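Local coordinates for putative alpha/beta hydrolase (Desulfitobacterium hafniense, PDB 4RPC), which is an alpha/beta hydrolase of undetermined specificity that probably hydrolyses an ester or a similar bond, at residues 139-144 with 148-153; 68-73 with 95-100; 206-211 with 250-255. All blocks are in the same frame, centred on the assembly; numbering follows the deposited sequence.

Contact 1 lies outermost, its centre about 19 Å from the centre of the chain; it is partly buried and fastens a cap helix to the loop that follows. Contacts 2 and 3 are fully buried in the main domain, packed on opposite faces of the central sheet: 68-73 with 95-100 joins two helices, one of which starts at the probable nucleophile elbow, while 206-211 with 250-255 sets the last helix against a strand. No helix or strand is common to two of the contacts. Contact 1 mixes methyl packing with a backbone hydrogen bond, a water and an exposed carboxylate, whereas contacts 2 and 3 have no hydrogen bond between their segments and rest mainly on a few branched side chains.

Contact 1: 139-144 with 148-153; sequences DAFLNL and EHLPSP
Leu150 lays one methyl, CD2, over the side of the helix, 3.7 Å from Ala140 CB. The same methyl meets Leu144 CD2 at 3.9 Å, the two leucines crossing at a slant, and it comes to the edge of the Phe141 ring near the ring plane. Pro151 adds its ring carbon CD, 3.8 Å from Ala140 CB, so the alanine methyl sits against two consecutive residues of the loop. These residues belong to the cap that alpha/beta hydrolases insert between core strands: residues 139-144 lie late in helix 130-145, and the chain then turns back along it in an extended, polyproline-like run toward helix 154-157. The turn is tied by Glu148 N, which donates to Asn143 O (3.1 Å, 155° at the hydrogen). A water 2.8 Å from Ala140 O also donates toward Glu148 O, though it cannot serve every acceptor near it at once. On the outer side, Glu148 puts CG anti to its own N (chi1 179°) and runs alongside Asn143, carboxylate and amide planes 30° apart. ND2 of Asn143 lies 3.2 Å from OE2 of Glu148, but the angle is too poor for a hydrogen bond. With an alanine in place of Asn143, the Glu148 carboxylate would probably lose the flat amide it lies against and be freer to swing into solvent. Farther along, Asp165 takes hydrogen bonds from Leu150 N and His149 ND1, and Leu169 packs on both Leu144 and Leu150.

Contact 2: 68-73 with 95-100; sequences VSVEET and VSLGAS
Val70 carries this contact, spreading its two methyls over the first turn of helix 97-108. CG2 of Val70 meets Leu97 CD1 at 3.8 Å, the valine and leucine side chains passing each other, running opposite ways. CG1 of Val70 comes 3.5 Å from Ser100 O, a van der Waals touch on a backbone carbonyl, and Ser100 CB lies close to both branches, 4.1 Å from Val70 CG2. The fork straddles Ser100 because Val70 holds CG1 anti to its own N (chi1 171°), which leaves CG2 beside that N and turned to Leu97. In the next shell, Tyr192 and Glu104 also pack on Val70, and Leu97 rests on Ala185 and Ala189 of the cap helix 179-191, so this leucine touches both a core helix and the cap. The turn leading into helix 97-108 has the form of a nucleophile elbow, the sharp strand-to-helix bend of alpha/beta hydrolases. Ser96, the probable nucleophile, is strained there, with phi 62° and psi -125°, and its OG is hydrogen-bonded to Gln122 and weakly to His241, the likely triad histidine. The bend is closed by Gly98 N bonding to Val95 O at 2.9 Å and Ala99 N to Ser96 O at 2.7 Å. A side chain at Gly98 would run into Val95 O. By analogy with the family, the backbone N of Leu97 would be expected to contribute to the oxyanion hole. On the other side, Val70 is positioned by the start of its own helix: Ser69 is the N-cap, its OG accepting from Glu72 N at 2.9 Å. Farther out, Glu71 makes a salt bridge to Lys197, and Thr73 OG1 bonds to Glu57.

Contact 3: 206-211 with 250-255; sequences SVLIGG and EKISRL
Leu208 starts from the strand toward the helix and sets one methyl, CD1, against two residues about a helical turn apart. Toward Leu255 it is tip to tip: the two side chains reach for each other end on, with Leu208 CD1 3.7 Å from Leu255 CD2. The second branch joins in, Leu208 CD2 lying 4.0 Å from the same methyl, Leu255 CD2, so that methyl faces the whole fork. Ile252 arrives differently. Its side chain runs at an angle across that of Leu208, and only the far end makes the meeting, Ile252 CD1 to Leu208 CD1 at 3.6 Å. The torsions suit these roles. Leu255 throws CG anti to its backbone N (chi1 -169°) and so extends toward the sheet, whereas Leu208 has chi1 at -32°, well off a staggered value, a somewhat strained setting for the side chain that meets both partners. With no polar atom taking part, the interface rests on methyl groups alone. Around it, Phe236 packs on Leu208 and Tyr234 on Leu255, both from the neighbouring strand 232-236, while Ile41 of helix 39-45 covers Ile252. Just past Leu208 on the strand, Gly210 N donates to the carboxylate of Glu213, the probable acid of the triad, which stands in the loop after the strand. A C-terminal helix on the side of the sheet shared with helix 39-45, packed against the strand that leads to the probable acid of the triad, is characteristic of the alpha/beta hydrolase fold.

Contact 1: 139-144 with 148-153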
ATOM      1  N   ASP A 139      15.538  -9.864   1.332  1.00 23.08           N
ATOM      2  CA  ASP A 139      16.511 -10.104   2.370  1.00 25.48           C
ATOM      3  C   ASP A 139      16.570  -8.946   3.372  1.00 26.11           C
ATOM      4  O   ASP A 139      16.678  -9.205   4.577  1.00 25.10           O
ATOM      5  CB  ASP A 139      17.913 -10.314   1.815  1.00 27.59           C
ATOM      6  CG  ASP A 139      17.996 -11.507   0.909  1.00 30.12           C
ATOM      7  OD1 ASP A 139      17.087 -12.379   0.980  1.00 31.83           O
ATOM      8  OD2 ASP A 139      18.959 -11.577   0.096  1.00 33.04           O
ATOM      9  N   ALA A 140      16.533  -7.699   2.870  1.00 24.11           N
ATOM     10  CA  ALA A 140      16.631  -6.520   3.716  1.00 25.76           C
ATOM     11  C   ALA A 140      15.481  -6.577   4.720  1.00 26.19           C
ATOM     12  O   ALA A 140      15.706  -6.437   5.933  1.00 25.18           O
ATOM     13  CB  ALA A 140      16.547  -5.238   2.884  1.00 25.18           C
ATOM     14  N   PHE A 141      14.269  -6.829   4.221  1.00 25.22           N
ATOM     15  CA  PHE A 141      13.088  -6.789   5.101  1.00 27.35           C
ATOM     16  C   PHE A 141      13.114  -7.865   6.187  1.00 26.97           C
ATOM     17  O   PHE A 141      12.760  -7.606   7.324  1.00 25.39           O
ATOM     18  CB  PHE A 141      11.822  -6.884   4.290  1.00 28.72           C
ATOM     19  CG  PHE A 141      11.282  -5.562   3.833  1.00 32.72           C
ATOM     20  CD1 PHE A 141      12.025  -4.391   3.931  1.00 36.69           C
ATOM     21  CD2 PHE A 141      10.019  -5.494   3.293  1.00 36.24           C
ATOM     22  CE1 PHE A 141      11.506  -3.157   3.534  1.00 38.12           C
ATOM     23  CE2 PHE A 141       9.484  -4.276   2.896  1.00 41.84           C
ATOM     24  CZ  PHE A 141      10.240  -3.096   3.007  1.00 40.03           C
ATOM     25  N   LEU A 142      13.562  -9.071   5.843  1.00 25.74           N
ATOM     26  CA  LEU A 142      13.649 -10.129   6.834  1.00 25.93           C
ATOM     27  C   LEU A 142      14.743  -9.794   7.869  1.00 26.92           C
ATOM     28  O   LEU A 142      14.586 -10.018   9.081  1.00 25.02           O
ATOM     29  CB  LEU A 142      13.929 -11.498   6.166  1.00 25.43           C
ATOM     30  CG  LEU A 142      12.707 -11.971   5.414  1.00 24.55           C
ATOM     31  CD1 LEU A 142      13.069 -13.077   4.486  1.00 24.81           C
ATOM     32  CD2 LEU A 142      11.557 -12.383   6.360  1.00 25.42           C
ATOM     33  N   ASN A 143      15.855  -9.262   7.380  1.00 27.93           N
ATOM     34  CA  ASN A 143      16.902  -8.772   8.261  1.00 30.50           C
ATOM     35  C   ASN A 143      16.404  -7.783   9.313  1.00 30.68           C
ATOM     36  O   ASN A 143      16.931  -7.746  10.412  1.00 31.43           O
ATOM     37  CB  ASN A 143      18.062  -8.171   7.482  1.00 31.45           C
ATOM     38  CG  ASN A 143      19.088  -9.198   7.098  1.00 33.48           C
ATOM     39  OD1 ASN A 143      19.342 -10.123   7.823  1.00 38.13           O
ATOM     40  ND2 ASN A 143      19.663  -9.048   5.936  1.00 35.72           N
ATOM     41  N   LEU A 144      15.383  -7.008   9.001  1.00 30.57           N
ATOM     42  CA  LEU A 144      14.839  -6.076   9.988  1.00 31.77           C
ATOM     43  C   LEU A 144      14.361  -6.814  11.226  1.00 33.30           C
ATOM     44  O   LEU A 144      14.428  -6.283  12.318  1.00 33.56           O
ATOM     45  CB  LEU A 144      13.690  -5.263   9.414  1.00 31.13           C
ATOM     46  CG  LEU A 144      14.061  -4.336   8.265  1.00 30.32           C
ATOM     47  CD1 LEU A 144      12.807  -3.682   7.682  1.00 30.08           C
ATOM     48  CD2 LEU A 144      15.021  -3.273   8.755  1.00 32.15           C
ATOM     49  N   GLU A 148      18.569  -5.807  12.154  1.00 38.67           N
ATOM     50  CA  GLU A 148      19.649  -5.347  11.318  1.00 40.11           C
ATOM     51  C   GLU A 148      19.163  -4.271  10.332  1.00 36.35           C
ATOM     52  O   GLU A 148      18.094  -4.386   9.765  1.00 32.71           O
ATOM     53  CB  GLU A 148      20.199  -6.534  10.563  1.00 43.52           C
ATOM     54  CG  GLU A 148      21.316  -6.230   9.611  1.00 49.09           C
ATOM     55  CD  GLU A 148      21.718  -7.479   8.859  1.00 57.44           C
ATOM     56  OE1 GLU A 148      21.907  -8.538   9.532  1.00 57.50           O
ATOM     57  OE2 GLU A 148      21.793  -7.402   7.595  1.00 64.06           O
ATOM     58  N   HIS A 149      19.995  -3.268  10.089  1.00 34.93           N
ATOM     59  CA  HIS A 149      19.634  -2.134   9.255  1.00 34.08           C
ATOM     60  C   HIS A 149      19.627  -2.428   7.756  1.00 31.83           C
ATOM     61  O   HIS A 149      20.351  -3.307   7.273  1.00 31.49           O
ATOM     62  CB  HIS A 149      20.626  -1.015   9.503  1.00 36.24           C
ATOM     63  CG  HIS A 149      20.624  -0.536  10.910  1.00 38.27           C
ATOM     64  ND1 HIS A 149      19.717   0.397  11.362  1.00 40.15           N
ATOM     65  CD2 HIS A 149      21.373  -0.889  11.975  1.00 38.92           C
ATOM     66  CE1 HIS A 149      19.949   0.642  12.642  1.00 40.99           C
ATOM     67  NE2 HIS A 149      20.936  -0.139  13.040  1.00 41.02           N
ATOM     68  N   LEU A 150      18.823  -1.660   7.030  1.00 29.28           N
ATOM     69  CA  LEU A 150      18.742  -1.772   5.596  1.00 28.04           C
ATOM     70  C   LEU A 150      20.093  -1.385   4.997  1.00 29.24           C
ATOM     71  O   LEU A 150      20.781  -0.516   5.543  1.00 31.02           O
ATOM     72  CB  LEU A 150      17.651  -0.890   5.018  1.00 26.24           C
ATOM     73  CG  LEU A 150      16.190  -1.061   5.485  1.00 26.62           C
ATOM     74  CD1 LEU A 150      15.316   0.131   5.091  1.00 26.86           C
ATOM     75  CD2 LEU A 150      15.570  -2.344   4.984  1.00 25.91           C
ATOM     76  N   PRO A 151      20.482  -2.026   3.884  1.00 28.63           N
ATOM     77  CA  PRO A 151      21.739  -1.713   3.200  1.00 29.74           C
ATOM     78  C   PRO A 151      21.690  -0.341   2.552  1.00 30.80           C
ATOM     79  O   PRO A 151      20.641   0.052   2.104  1.00 30.73           O
ATOM     80  CB  PRO A 151      21.787  -2.765   2.095  1.00 29.13           C
ATOM     81  CG  PRO A 151      20.354  -3.075   1.815  1.00 28.05           C
ATOM     82  CD  PRO A 151      19.661  -2.990   3.132  1.00 27.41           C
ATOM     83  N   SER A 152      22.787   0.408   2.520  1.00 32.68           N
ATOM     84  CA  SER A 152      22.826   1.591   1.683  1.00 33.27           C
ATOM     85  C   SER A 152      22.869   1.176   0.238  1.00 33.73           C
ATOM     86  O   SER A 152      23.430   0.139  -0.100  1.00 32.51           O
ATOM     87  CB  SER A 152      24.059   2.388   1.973  1.00 36.55           C
ATOM     88  OG  SER A 152      23.927   2.904   3.265  1.00 39.32           O
ATOM     89  N   PRO A 153      22.294   1.980  -0.641  1.00 34.16           N
ATOM     90  CA  PRO A 153      21.648   3.258  -0.419  1.00 34.91           C
ATOM     91  C   PRO A 153      20.137   3.106  -0.246  1.00 33.94           C
ATOM     92  O   PRO A 153      19.420   4.088  -0.293  1.00 34.71           O
ATOM     93  CB  PRO A 153      21.956   3.999  -1.710  1.00 35.01           C
ATOM     94  CG  PRO A 153      21.888   2.919  -2.753  1.00 34.80           C
ATOM     95  CD  PRO A 153      22.360   1.653  -2.075  1.00 34.56           C
TER
HETATM   96  O   HOH W   1      17.879  -4.920   6.869  1.00 28.10           O

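Contact 2: 68-73 with 95-100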
ATOM      1  N   VAL A  68       0.815 -13.384  -7.747  1.00 23.32           N
ATOM      2  CA  VAL A  68       1.203 -13.505  -9.150  1.00 24.00           C
ATOM      3  C   VAL A  68       1.431 -12.126  -9.776  1.00 22.26           C
ATOM      4  O   VAL A  68       2.419 -11.903 -10.402  1.00 22.97           O
ATOM      5  CB  VAL A  68       0.148 -14.263  -9.976  1.00 25.35           C
ATOM      6  CG1 VAL A  68       0.609 -14.442 -11.421  1.00 26.94           C
ATOM      7  CG2 VAL A  68      -0.090 -15.651  -9.399  1.00 27.56           C
ATOM      8  N   SER A  69       0.508 -11.206  -9.610  1.00 20.86           N
ATOM      9  CA  SER A  69       0.683  -9.889 -10.139  1.00 20.11           C
ATOM     10  C   SER A  69      -0.276  -8.913  -9.460  1.00 19.11           C
ATOM     11  O   SER A  69      -1.284  -9.270  -8.868  1.00 18.72           O
ATOM     12  CB  SER A  69       0.361  -9.896 -11.642  1.00 20.66           C
ATOM     13  OG  SER A  69      -0.987 -10.277 -11.791  1.00 20.81           O
ATOM     14  N   VAL A  70       0.041  -7.647  -9.604  1.00 18.66           N
ATOM     15  CA  VAL A  70      -0.814  -6.627  -9.118  1.00 17.56           C
ATOM     16  C   VAL A  70      -2.125  -6.789  -9.799  1.00 18.16           C
ATOM     17  O   VAL A  70      -3.143  -6.680  -9.135  1.00 18.32           O
ATOM     18  CB  VAL A  70      -0.236  -5.210  -9.375  1.00 17.40           C
ATOM     19  CG1 VAL A  70      -1.263  -4.142  -9.056  1.00 17.41           C
ATOM     20  CG2 VAL A  70       1.048  -4.990  -8.625  1.00 16.77           C
ATOM     21  N   GLU A  71      -2.145  -7.007 -11.121  1.00 20.42           N
ATOM     22  CA  GLU A  71      -3.425  -7.170 -11.874  1.00 22.12           C
ATOM     23  C   GLU A  71      -4.318  -8.329 -11.336  1.00 22.42           C
ATOM     24  O   GLU A  71      -5.560  -8.217 -11.229  1.00 20.93           O
ATOM     25  CB  GLU A  71      -3.181  -7.407 -13.388  1.00 24.39           C
ATOM     26  CG  GLU A  71      -2.578  -6.211 -14.149  1.00 24.69           C
ATOM     27  CD  GLU A  71      -1.058  -6.063 -14.003  1.00 25.72           C
ATOM     28  OE1 GLU A  71      -0.395  -6.830 -13.259  1.00 25.33           O
ATOM     29  OE2 GLU A  71      -0.502  -5.142 -14.634  1.00 25.66           O
ATOM     30  N   GLU A  72      -3.704  -9.475 -11.088  1.00 23.17           N
ATOM     31  CA  GLU A  72      -4.492 -10.605 -10.628  1.00 24.82           C
ATOM     32  C   GLU A  72      -4.988 -10.383  -9.169  1.00 22.34           C
ATOM     33  O   GLU A  72      -6.145 -10.636  -8.847  1.00 22.33           O
ATOM     34  CB  GLU A  72      -3.707 -11.871 -10.796  1.00 29.70           C
ATOM     35  CG  GLU A  72      -4.587 -13.108 -10.732  1.00 35.26           C
ATOM     36  CD  GLU A  72      -3.880 -14.339 -11.306  1.00 41.65           C
ATOM     37  OE1 GLU A  72      -3.368 -14.242 -12.461  1.00 44.40           O
ATOM     38  OE2 GLU A  72      -3.840 -15.370 -10.590  1.00 42.23           O
ATOM     39  N   THR A  73      -4.161  -9.803  -8.334  1.00 20.74           N
ATOM     40  CA  THR A  73      -4.564  -9.466  -6.967  1.00 20.38           C
ATOM     41  C   THR A  73      -5.724  -8.446  -6.971  1.00 20.42           C
ATOM     42  O   THR A  73      -6.784  -8.646  -6.322  1.00 20.47           O
ATOM     43  CB  THR A  73      -3.312  -9.001  -6.195  1.00 19.76           C
ATOM     44  OG1 THR A  73      -2.491 -10.143  -5.969  1.00 18.44           O
ATOM     45  CG2 THR A  73      -3.652  -8.336  -4.876  1.00 17.88           C
ATOM     46  N   VAL A  95      -0.565   1.219   1.002  1.00 19.21           N
ATOM     47  CA  VAL A  95       0.804   1.529   1.329  1.00 19.82           C
ATOM     48  C   VAL A  95       1.692   0.614   0.536  1.00 19.53           C
ATOM     49  O   VAL A  95       1.501  -0.600   0.516  1.00 17.39           O
ATOM     50  CB  VAL A  95       1.100   1.451   2.855  1.00 20.14           C
ATOM     51  CG1 VAL A  95       0.864   0.055   3.394  1.00 19.38           C
ATOM     52  CG2 VAL A  95       2.551   1.882   3.135  1.00 20.34           C
ATOM     53  N   SER A  96       2.647   1.229  -0.149  1.00 21.21           N
ATOM     54  CA  SER A  96       3.673   0.544  -0.913  1.00 23.86           C
ATOM     55  C   SER A  96       3.046  -0.275  -2.030  1.00 22.14           C
ATOM     56  O   SER A  96       2.293   0.269  -2.843  1.00 22.43           O
ATOM     57  CB  SER A  96       4.533  -0.301   0.059  1.00 27.75           C
ATOM     58  OG  SER A  96       5.853  -0.469  -0.468  1.00 34.09           O
ATOM     59  N   LEU A  97       3.336  -1.566  -2.105  1.00 20.96           N
ATOM     60  CA  LEU A  97       2.641  -2.392  -3.079  1.00 19.99           C
ATOM     61  C   LEU A  97       1.131  -2.199  -3.033  1.00 18.49           C
ATOM     62  O   LEU A  97       0.468  -2.285  -4.055  1.00 16.59           O
ATOM     63  CB  LEU A  97       2.898  -3.836  -2.786  1.00 19.96           C
ATOM     64  CG  LEU A  97       2.203  -4.859  -3.664  1.00 19.80           C
ATOM     65  CD1 LEU A  97       2.493  -4.632  -5.126  1.00 20.60           C
ATOM     66  CD2 LEU A  97       2.682  -6.248  -3.198  1.00 20.21           C
ATOM     67  N   GLY A  98       0.605  -1.948  -1.845  1.00 16.33           N
ATOM     68  CA  GLY A  98      -0.801  -1.813  -1.693  1.00 15.69           C
ATOM     69  C   GLY A  98      -1.305  -0.602  -2.469  1.00 16.06           C
ATOM     70  O   GLY A  98      -2.457  -0.589  -2.850  1.00 14.76           O
ATOM     71  N   ALA A  99      -0.444   0.397  -2.713  1.00 16.55           N
ATOM     72  CA  ALA A  99      -0.862   1.561  -3.499  1.00 17.52           C
ATOM     73  C   ALA A  99      -0.998   1.172  -4.973  1.00 17.62           C
ATOM     74  O   ALA A  99      -1.764   1.766  -5.711  1.00 17.22           O
ATOM     75  CB  ALA A  99       0.153   2.687  -3.372  1.00 18.42           C
ATOM     76  N   SER A 100      -0.185   0.209  -5.414  1.00 17.62           N
ATOM     77  CA  SER A 100      -0.255  -0.240  -6.801  1.00 18.13           C
ATOM     78  C   SER A 100      -1.512  -1.037  -6.985  1.00 16.95           C
ATOM     79  O   SER A 100      -2.165  -0.887  -7.988  1.00 19.14           O
ATOM     80  CB  SER A 100       0.951  -1.115  -7.195  1.00 18.38           C
ATOM     81  OG  SER A 100       2.095  -0.369  -7.092  1.00 19.07           O
TER

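Contact 3: 206-211 with 250-255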
ATOM      1  N   SER A 206      -5.000  11.408  -3.892  1.00 24.69           N
ATOM      2  CA  SER A 206      -4.192  12.074  -2.912  1.00 25.76           C
ATOM      3  C   SER A 206      -2.943  11.202  -2.661  1.00 25.67           C
ATOM      4  O   SER A 206      -3.048   9.981  -2.406  1.00 25.15           O
ATOM      5  CB  SER A 206      -5.012  12.243  -1.651  1.00 26.18           C
ATOM      6  OG  SER A 206      -6.327  12.730  -1.990  1.00 26.64           O
ATOM      7  N   VAL A 207      -1.774  11.836  -2.710  1.00 26.86           N
ATOM      8  CA  VAL A 207      -0.491  11.204  -2.439  1.00 26.61           C
ATOM      9  C   VAL A 207       0.114  11.647  -1.090  1.00 28.38           C
ATOM     10  O   VAL A 207       0.345  12.866  -0.848  1.00 27.89           O
ATOM     11  CB  VAL A 207       0.490  11.607  -3.538  1.00 28.25           C
ATOM     12  CG1 VAL A 207       1.700  10.660  -3.581  1.00 28.31           C
ATOM     13  CG2 VAL A 207      -0.205  11.609  -4.880  1.00 28.80           C
ATOM     14  N   LEU A 208       0.383  10.682  -0.217  1.00 28.39           N
ATOM     15  CA  LEU A 208       1.114  10.944   1.010  1.00 30.36           C
ATOM     16  C   LEU A 208       2.611  10.684   0.749  1.00 32.58           C
ATOM     17  O   LEU A 208       3.014   9.639   0.220  1.00 33.38           O
ATOM     18  CB  LEU A 208       0.602  10.120   2.176  1.00 29.92           C
ATOM     19  CG  LEU A 208      -0.871   9.761   2.217  1.00 30.33           C
ATOM     20  CD1 LEU A 208      -1.357   9.631   3.649  1.00 31.10           C
ATOM     21  CD2 LEU A 208      -1.821  10.627   1.435  1.00 31.25           C
ATOM     22  N   ILE A 209       3.415  11.676   1.106  1.00 34.25           N
ATOM     23  CA  ILE A 209       4.850  11.665   0.893  1.00 34.74           C
ATOM     24  C   ILE A 209       5.552  12.011   2.222  1.00 34.26           C
ATOM     25  O   ILE A 209       5.222  13.002   2.850  1.00 32.73           O
ATOM     26  CB  ILE A 209       5.243  12.728  -0.173  1.00 37.43           C
ATOM     27  CG1 ILE A 209       4.568  12.440  -1.531  1.00 36.85           C
ATOM     28  CG2 ILE A 209       6.765  12.787  -0.314  1.00 38.24           C
ATOM     29  CD1 ILE A 209       4.720  13.529  -2.568  1.00 38.05           C
ATOM     30  N   GLY A 210       6.488  11.162   2.639  1.00 34.26           N
ATOM     31  CA  GLY A 210       7.385  11.461   3.739  1.00 35.51           C
ATOM     32  C   GLY A 210       8.505  12.351   3.236  1.00 37.66           C
ATOM     33  O   GLY A 210       9.178  12.016   2.258  1.00 40.70           O
ATOM     34  N   GLY A 211       8.731  13.463   3.920  1.00 37.20           N
ATOM     35  CA  GLY A 211       9.778  14.402   3.536  1.00 37.93           C
ATOM     36  C   GLY A 211      11.200  13.870   3.504  1.00 36.86           C
ATOM     37  O   GLY A 211      12.050  14.447   2.887  1.00 36.71           O
ATOM     38  N   GLU A 250      -2.785   7.374  13.411  1.00 34.91           N
ATOM     39  CA  GLU A 250      -3.869   8.290  13.692  1.00 36.84           C
ATOM     40  C   GLU A 250      -3.902   9.505  12.754  1.00 36.19           C
ATOM     41  O   GLU A 250      -4.989   9.999  12.485  1.00 35.59           O
ATOM     42  CB  GLU A 250      -3.912   8.691  15.172  1.00 40.49           C
ATOM     43  CG  GLU A 250      -2.765   9.572  15.664  1.00 43.23           C
ATOM     44  CD  GLU A 250      -1.483   8.812  15.971  1.00 42.96           C
ATOM     45  OE1 GLU A 250      -1.420   7.558  15.822  1.00 40.72           O
ATOM     46  OE2 GLU A 250      -0.536   9.512  16.369  1.00 46.25           O
ATOM     47  N   LYS A 251      -2.771   9.943  12.191  1.00 34.94           N
ATOM     48  CA  LYS A 251      -2.847  11.009  11.166  1.00 35.30           C
ATOM     49  C   LYS A 251      -3.401  10.514   9.851  1.00 32.84           C
ATOM     50  O   LYS A 251      -3.929  11.289   9.068  1.00 31.28           O
ATOM     51  CB  LYS A 251      -1.504  11.649  10.861  1.00 35.82           C
ATOM     52  CG  LYS A 251      -0.828  12.255  12.047  1.00 38.42           C
ATOM     53  CD  LYS A 251       0.444  12.949  11.589  1.00 39.68           C
ATOM     54  CE  LYS A 251       1.192  13.503  12.796  1.00 43.07           C
ATOM     55  NZ  LYS A 251       2.132  14.545  12.355  1.00 45.09           N
ATOM     56  N   ILE A 252      -3.233   9.225   9.568  1.00 33.37           N
ATOM     57  CA  ILE A 252      -3.858   8.666   8.372  1.00 31.48           C
ATOM     58  C   ILE A 252      -5.369   8.661   8.572  1.00 30.38           C
ATOM     59  O   ILE A 252      -6.088   9.031   7.673  1.00 30.14           O
ATOM     60  CB  ILE A 252      -3.398   7.207   8.008  1.00 31.25           C
ATOM     61  CG1 ILE A 252      -1.866   7.042   7.883  1.00 33.07           C
ATOM     62  CG2 ILE A 252      -4.060   6.766   6.720  1.00 29.04           C
ATOM     63  CD1 ILE A 252      -1.211   7.882   6.848  1.00 35.62           C
ATOM     64  N   SER A 253      -5.842   8.191   9.727  1.00 31.64           N
ATOM     65  CA  SER A 253      -7.294   8.255  10.095  1.00 33.96           C
ATOM     66  C   SER A 253      -7.924   9.597   9.905  1.00 33.64           C
ATOM     67  O   SER A 253      -9.003   9.711   9.363  1.00 31.50           O
ATOM     68  CB  SER A 253      -7.500   7.929  11.560  1.00 36.01           C
ATOM     69  OG  SER A 253      -7.091   6.630  11.760  1.00 40.80           O
ATOM     70  N   ARG A 254      -7.249  10.608  10.422  1.00 35.03           N
ATOM     71  CA  ARG A 254      -7.758  11.977  10.355  1.00 37.24           C
ATOM     72  C   ARG A 254      -7.861  12.393   8.900  1.00 34.43           C
ATOM     73  O   ARG A 254      -8.834  12.947   8.457  1.00 35.32           O
ATOM     74  CB  ARG A 254      -6.798  12.893  11.099  1.00 41.37           C
ATOM     75  CG  ARG A 254      -7.428  14.043  11.811  1.00 47.78           C
ATOM     76  CD  ARG A 254      -6.666  14.367  13.086  1.00 52.67           C
ATOM     77  NE  ARG A 254      -6.040  15.677  13.027  1.00 56.91           N
ATOM     78  CZ  ARG A 254      -6.673  16.832  13.209  1.00 58.79           C
ATOM     79  NH1 ARG A 254      -7.986  16.873  13.437  1.00 61.04           N
ATOM     80  NH2 ARG A 254      -5.985  17.956  13.154  1.00 60.65           N
ATOM     81  N   LEU A 255      -6.844  12.090   8.132  1.00 32.38           N
ATOM     82  CA  LEU A 255      -6.829  12.481   6.740  1.00 31.69           C
ATOM     83  C   LEU A 255      -7.952  11.804   5.927  1.00 29.35           C
ATOM     84  O   LEU A 255      -8.605  12.444   5.089  1.00 28.72           O
ATOM     85  CB  LEU A 255      -5.477  12.109   6.167  1.00 32.46           C
ATOM     86  CG  LEU A 255      -5.138  12.658   4.795  1.00 34.08           C
ATOM     87  CD1 LEU A 255      -5.445  14.143   4.717  1.00 35.45           C
ATOM     88  CD2 LEU A 255      -3.653  12.398   4.523  1.00 34.63           C
TER